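Local atomic coordinates of C protein alpha-antigen (Streptococcus agalactiae, PDB entry 1YWM), a protein that is a cell-wall-anchored surface antigen thought to contribute to virulence and to the immune response, represented here by its N-terminal domain. Residues S24-I36 and I53-F65. Numbering follows the deposited sequence.
Sequences SAATLNTSITKNI and IDPLQLIVLEQGF
With CG anti to its carbonyl carbon (chi1 -53°), Leu58 continues its chain into CD1 and turns the other branch, CD2, into the bend formed by Ile32 and Asn35, where it lies 3.8 Å from Ile32 CG2. In Ile32, CG1 lies beside the backbone N (chi1 -58°), which leaves CG2 anti to N and facing Leu58 CD2, and the two side chains cross at about a right angle. Asn35 CB touches the same Leu58 methyl, while Ile36 CD1 packs against Leu58 CB at 4.2 Å. Asn35 and Ile53 approach from opposite directions, Asn35 ND2, which is held by the carbonyl of Tyr42, coming nearest to Ile53 CD1 at 3.8 Å.

Beside this cluster the strands run antiparallel. Thr27 and Val60 form a hydrogen-bonded pair: Val60 N gives a 2.7 Å bond to Thr27 O and Thr27 N returns one of 2.9 Å to Val60 O. Their side chains lie alongside one another, with Thr27 CG2 against Val60 CB. On the other face, Ala26 CB meets Leu61 CD2 at 4.1 Å and turns toward Val114 and Ile96 of the large sheet.

The ladder continues at both ends. Asn29 N bonds to Leu58 O at 2.7 Å from above the carbonyl plane, and Glu62 N bonds to Ala25 O. Beyond that bond, Ala25 CB sits over one face of the Phe65 ring, 3.7 Å from its centroid, a CH-pi contact. Ser24 OG closes an ST turn on Ala26 N and also bonds to Asp112, tying the start of strand 26-28 to the residue just before strand 113-121.

Strands 26-28 and 59-61 thus make a short two-stranded antiparallel sheet packed across strands 88-97 and 113-121, the layered arrangement of the fibronectin-like beta sandwich in this N-terminal domain.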
loop_
_atom_site.group_PDB
_atom_site.type_symbol
_atom_site.label_atom_id
_atom_site.label_comp_id
_atom_site.label_asym_id
_atom_site.label_seq_id
_atom_site.Cartn_x
_atom_site.Cartn_y
_atom_site.Cartn_z
ATOM N N SER A 24 -24.716 7.660 -11.208
ATOM C CA SER A 24 -23.319 7.551 -11.694
ATOM C C SER A 24 -23.083 6.338 -12.566
ATOM O O SER A 24 -23.620 5.263 -12.308
ATOM C CB SER A 24 -22.289 7.523 -10.540
ATOM O OG SER A 24 -20.968 7.314 -11.047
ATOM N N ALA A 25 -22.230 6.501 -13.577
ATOM C CA ALA A 25 -21.903 5.393 -14.464
ATOM C C ALA A 25 -20.664 4.638 -13.987
ATOM O O ALA A 25 -20.152 3.747 -14.684
ATOM C CB ALA A 25 -21.694 5.928 -15.881
ATOM N N ALA A 26 -20.156 5.006 -12.810
ATOM C CA ALA A 26 -18.960 4.347 -12.274
ATOM C C ALA A 26 -19.205 3.885 -10.845
ATOM O O ALA A 26 -19.970 4.499 -10.110
ATOM C CB ALA A 26 -17.746 5.280 -12.316
ATOM N N THR A 27 -18.544 2.806 -10.456
ATOM C CA THR A 27 -18.588 2.397 -9.064
ATOM C C THR A 27 -17.232 1.829 -8.612
ATOM O O THR A 27 -16.515 1.180 -9.371
ATOM C CB THR A 27 -19.769 1.414 -8.808
ATOM O OG1 THR A 27 -19.843 1.113 -7.406
ATOM C CG2 THR A 27 -19.511 0.072 -9.444
ATOM N N LEU A 28 -16.906 2.084 -7.357
ATOM C CA LEU A 28 -15.617 1.691 -6.801
ATOM C C LEU A 28 -15.544 0.171 -6.733
ATOM O O LEU A 28 -16.486 -0.463 -6.271
ATOM C CB LEU A 28 -15.485 2.289 -5.400
ATOM C CG LEU A 28 -14.133 2.778 -4.913
ATOM C CD1 LEU A 28 -13.525 3.747 -5.898
ATOM C CD2 LEU A 28 -14.284 3.417 -3.530
ATOM N N ASN A 29 -14.453 -0.409 -7.230
ATOM C CA ASN A 29 -14.227 -1.854 -7.144
ATOM C C ASN A 29 -13.661 -2.287 -5.766
ATOM O O ASN A 29 -12.444 -2.406 -5.586
ATOM C CB ASN A 29 -13.305 -2.308 -8.278
ATOM C CG ASN A 29 -13.267 -3.829 -8.436
ATOM O OD1 ASN A 29 -13.810 -4.571 -7.614
ATOM N ND2 ASN A 29 -12.612 -4.290 -9.491
ATOM N N THR A 30 -14.551 -2.543 -4.812
ATOM C CA THR A 30 -14.150 -2.862 -3.428
ATOM C C THR A 30 -13.506 -4.254 -3.245
ATOM O O THR A 30 -13.015 -4.593 -2.148
ATOM C CB THR A 30 -15.345 -2.727 -2.482
ATOM O OG1 THR A 30 -16.448 -3.457 -3.025
ATOM C CG2 THR A 30 -15.841 -1.276 -2.422
ATOM N N SER A 31 -13.502 -5.042 -4.315
ATOM C CA SER A 31 -12.852 -6.350 -4.328
ATOM C C SER A 31 -11.311 -6.266 -4.371
ATOM O O SER A 31 -10.611 -7.239 -4.059
ATOM C CB SER A 31 -13.379 -7.171 -5.498
ATOM O OG SER A 31 -12.632 -6.933 -6.678
ATOM N N ILE A 32 -10.794 -5.112 -4.775
ATOM C CA ILE A 32 -9.352 -4.873 -4.823
ATOM C C ILE A 32 -8.915 -4.386 -3.432
ATOM O O ILE A 32 -8.596 -3.195 -3.202
ATOM C CB ILE A 32 -8.981 -3.919 -5.984
ATOM C CG1 ILE A 32 -9.472 -4.544 -7.305
ATOM C CG2 ILE A 32 -7.493 -3.716 -6.053
ATOM C CD1 ILE A 32 -9.272 -3.686 -8.528
ATOM N N THR A 33 -8.896 -5.341 -2.505
ATOM C CA THR A 33 -8.656 -5.046 -1.097
ATOM C C THR A 33 -7.273 -4.485 -0.780
ATOM O O THR A 33 -7.133 -3.784 0.243
ATOM C CB THR A 33 -8.959 -6.259 -0.184
ATOM O OG1 THR A 33 -8.338 -7.431 -0.720
ATOM C CG2 THR A 33 -10.443 -6.560 -0.187
ATOM N N LYS A 34 -6.268 -4.756 -1.618
ATOM C CA LYS A 34 -4.982 -4.070 -1.399
ATOM C C LYS A 34 -5.126 -2.520 -1.440
ATOM O O LYS A 34 -4.414 -1.802 -0.726
ATOM C CB LYS A 34 -3.910 -4.548 -2.383
ATOM C CG LYS A 34 -2.562 -3.907 -2.195
ATOM C CD LYS A 34 -1.966 -4.180 -0.796
ATOM C CE LYS A 34 -0.563 -3.570 -0.644
ATOM N NZ LYS A 34 0.488 -4.204 -1.551
ATOM N N ASN A 35 -6.051 -2.015 -2.262
ATOM C CA ASN A 35 -6.159 -0.583 -2.516
ATOM C C ASN A 35 -7.436 0.114 -2.031
ATOM O O ASN A 35 -7.452 1.330 -1.904
ATOM C CB ASN A 35 -5.947 -0.306 -4.016
ATOM C CG ASN A 35 -4.591 -0.762 -4.495
ATOM O OD1 ASN A 35 -4.477 -1.812 -5.141
ATOM N ND2 ASN A 35 -3.542 0.009 -4.161
ATOM N N ILE A 36 -8.497 -0.659 -1.816
ATOM C CA ILE A 36 -9.802 -0.143 -1.412
ATOM C C ILE A 36 -10.191 -0.776 -0.076
ATOM O O ILE A 36 -10.296 -2.011 0.034
ATOM C CB ILE A 36 -10.892 -0.478 -2.492
ATOM C CG1 ILE A 36 -10.473 0.001 -3.890
ATOM C CG2 ILE A 36 -12.232 0.101 -2.089
ATOM C CD1 ILE A 36 -10.234 1.548 -4.032
ATOM N N ILE A 53 0.281 -0.225 -10.244
ATOM C CA ILE A 53 -0.994 0.424 -9.892
ATOM C C ILE A 53 -1.558 1.158 -11.107
ATOM O O ILE A 53 -0.932 2.088 -11.614
ATOM C CB ILE A 53 -0.795 1.423 -8.725
ATOM C CG1 ILE A 53 -0.212 0.717 -7.487
ATOM C CG2 ILE A 53 -2.118 2.160 -8.390
ATOM C CD1 ILE A 53 -1.064 -0.528 -6.987
ATOM N N ASP A 54 -2.737 0.712 -11.529
ATOM C CA ASP A 54 -3.527 1.381 -12.535
ATOM C C ASP A 54 -4.831 1.811 -11.880
ATOM O O ASP A 54 -5.703 0.972 -11.633
ATOM C CB ASP A 54 -3.832 0.414 -13.678
ATOM C CG ASP A 54 -4.756 1.029 -14.715
ATOM O OD1 ASP A 54 -5.077 0.331 -15.693
ATOM O OD2 ASP A 54 -5.227 2.187 -14.604
ATOM N N PRO A 55 -4.962 3.108 -11.558
ATOM C CA PRO A 55 -6.155 3.595 -10.845
ATOM C C PRO A 55 -7.460 3.271 -11.564
ATOM O O PRO A 55 -8.494 3.104 -10.894
ATOM C CB PRO A 55 -5.941 5.111 -10.761
ATOM C CG PRO A 55 -4.423 5.267 -10.811
ATOM C CD PRO A 55 -3.993 4.189 -11.838
ATOM N N LEU A 56 -7.419 3.153 -12.891
ATOM C CA LEU A 56 -8.644 2.796 -13.637
ATOM C C LEU A 56 -9.164 1.422 -13.302
ATOM O O LEU A 56 -10.354 1.130 -13.478
ATOM C CB LEU A 56 -8.461 2.961 -15.147
ATOM C CG LEU A 56 -8.284 4.399 -15.665
ATOM C CD1 LEU A 56 -8.178 4.429 -17.204
ATOM C CD2 LEU A 56 -9.399 5.330 -15.170
ATOM N N GLN A 57 -8.285 0.558 -12.794
ATOM C CA GLN A 57 -8.727 -0.782 -12.429
ATOM C C GLN A 57 -9.474 -0.791 -11.091
ATOM O O GLN A 57 -10.054 -1.806 -10.724
ATOM C CB GLN A 57 -7.547 -1.781 -12.459
ATOM C CG GLN A 57 -7.037 -2.046 -13.885
ATOM C CD GLN A 57 -5.768 -2.878 -13.950
ATOM O OE1 GLN A 57 -5.344 -3.473 -12.956
ATOM N NE2 GLN A 57 -5.153 -2.919 -15.131
ATOM N N LEU A 58 -9.521 0.356 -10.403
ATOM C CA LEU A 58 -10.187 0.440 -9.103
ATOM C C LEU A 58 -11.655 0.809 -9.234
ATOM O O LEU A 58 -12.371 0.898 -8.241
ATOM C CB LEU A 58 -9.454 1.433 -8.186
ATOM C CG LEU A 58 -7.936 1.181 -8.021
ATOM C CD1 LEU A 58 -7.297 2.273 -7.142
ATOM C CD2 LEU A 58 -7.720 -0.210 -7.404
ATOM N N ILE A 59 -12.110 1.022 -10.467
ATOM C CA ILE A 59 -13.520 1.335 -10.675
ATOM C C ILE A 59 -14.151 0.447 -11.728
ATOM O O ILE A 59 -13.454 -0.114 -12.575
ATOM C CB ILE A 59 -13.714 2.797 -11.052
ATOM C CG1 ILE A 59 -12.875 3.150 -12.284
ATOM C CG2 ILE A 59 -13.443 3.703 -9.848
ATOM C CD1 ILE A 59 -13.605 4.070 -13.205
ATOM N N VAL A 60 -15.475 0.318 -11.655
ATOM C CA VAL A 60 -16.213 -0.429 -12.660
ATOM C C VAL A 60 -17.094 0.562 -13.416
ATOM O O VAL A 60 -17.858 1.314 -12.814
ATOM C CB VAL A 60 -17.061 -1.558 -12.016
ATOM C CG1 VAL A 60 -17.953 -2.235 -13.060
ATOM C CG2 VAL A 60 -16.168 -2.581 -11.334
ATOM N N LEU A 61 -16.973 0.552 -14.737
ATOM C CA LEU A 61 -17.689 1.496 -15.590
ATOM C C LEU A 61 -18.767 0.808 -16.387
ATOM O O LEU A 61 -18.572 -0.298 -16.920
ATOM C CB LEU A 61 -16.740 2.117 -16.592
ATOM C CG LEU A 61 -15.919 3.301 -16.166
ATOM C CD1 LEU A 61 -14.786 3.378 -17.152
ATOM C CD2 LEU A 61 -16.806 4.560 -16.204
ATOM N N GLU A 62 -19.896 1.487 -16.472
ATOM C CA GLU A 62 -20.988 1.113 -17.356
ATOM C C GLU A 62 -20.556 1.210 -18.819
ATOM O O GLU A 62 -19.698 2.039 -19.189
ATOM C CB GLU A 62 -22.186 2.032 -17.085
ATOM C CG GLU A 62 -23.194 1.468 -16.099
ATOM C CD GLU A 62 -24.187 2.506 -15.584
ATOM O OE1 GLU A 62 -24.559 3.450 -16.340
ATOM O OE2 GLU A 62 -24.601 2.366 -14.410
ATOM N N GLN A 63 -21.136 0.350 -19.655
ATOM C CA GLN A 63 -20.884 0.389 -21.092
ATOM C C GLN A 63 -21.220 1.785 -21.633
ATOM O O GLN A 63 -22.207 2.397 -21.216
ATOM C CB GLN A 63 -21.706 -0.694 -21.810
ATOM C CG GLN A 63 -21.266 -0.985 -23.253
ATOM C CD GLN A 63 -22.070 -0.203 -24.301
ATOM O OE1 GLN A 63 -21.575 0.061 -25.405
ATOM N NE2 GLN A 63 -23.305 0.163 -23.959
ATOM N N GLY A 64 -20.368 2.289 -22.520
ATOM C CA GLY A 64 -20.576 3.571 -23.157
ATOM C C GLY A 64 -19.926 4.734 -22.435
ATOM O O GLY A 64 -20.002 5.868 -22.909
ATOM N N PHE A 65 -19.295 4.468 -21.288
ATOM C CA PHE A 65 -18.640 5.532 -20.528
ATOM C C PHE A 65 -17.158 5.252 -20.317
ATOM O O PHE A 65 -16.746 4.089 -20.246
ATOM C CB PHE A 65 -19.350 5.694 -19.186
ATOM C CG PHE A 65 -20.742 6.226 -19.329
ATOM C CD1 PHE A 65 -21.828 5.361 -19.396
ATOM C CD2 PHE A 65 -20.960 7.586 -19.475
ATOM C CE1 PHE A 65 -23.119 5.851 -19.559
ATOM C CE2 PHE A 65 -22.279 8.090 -19.647
ATOM C CZ PHE A 65 -23.341 7.212 -19.684
#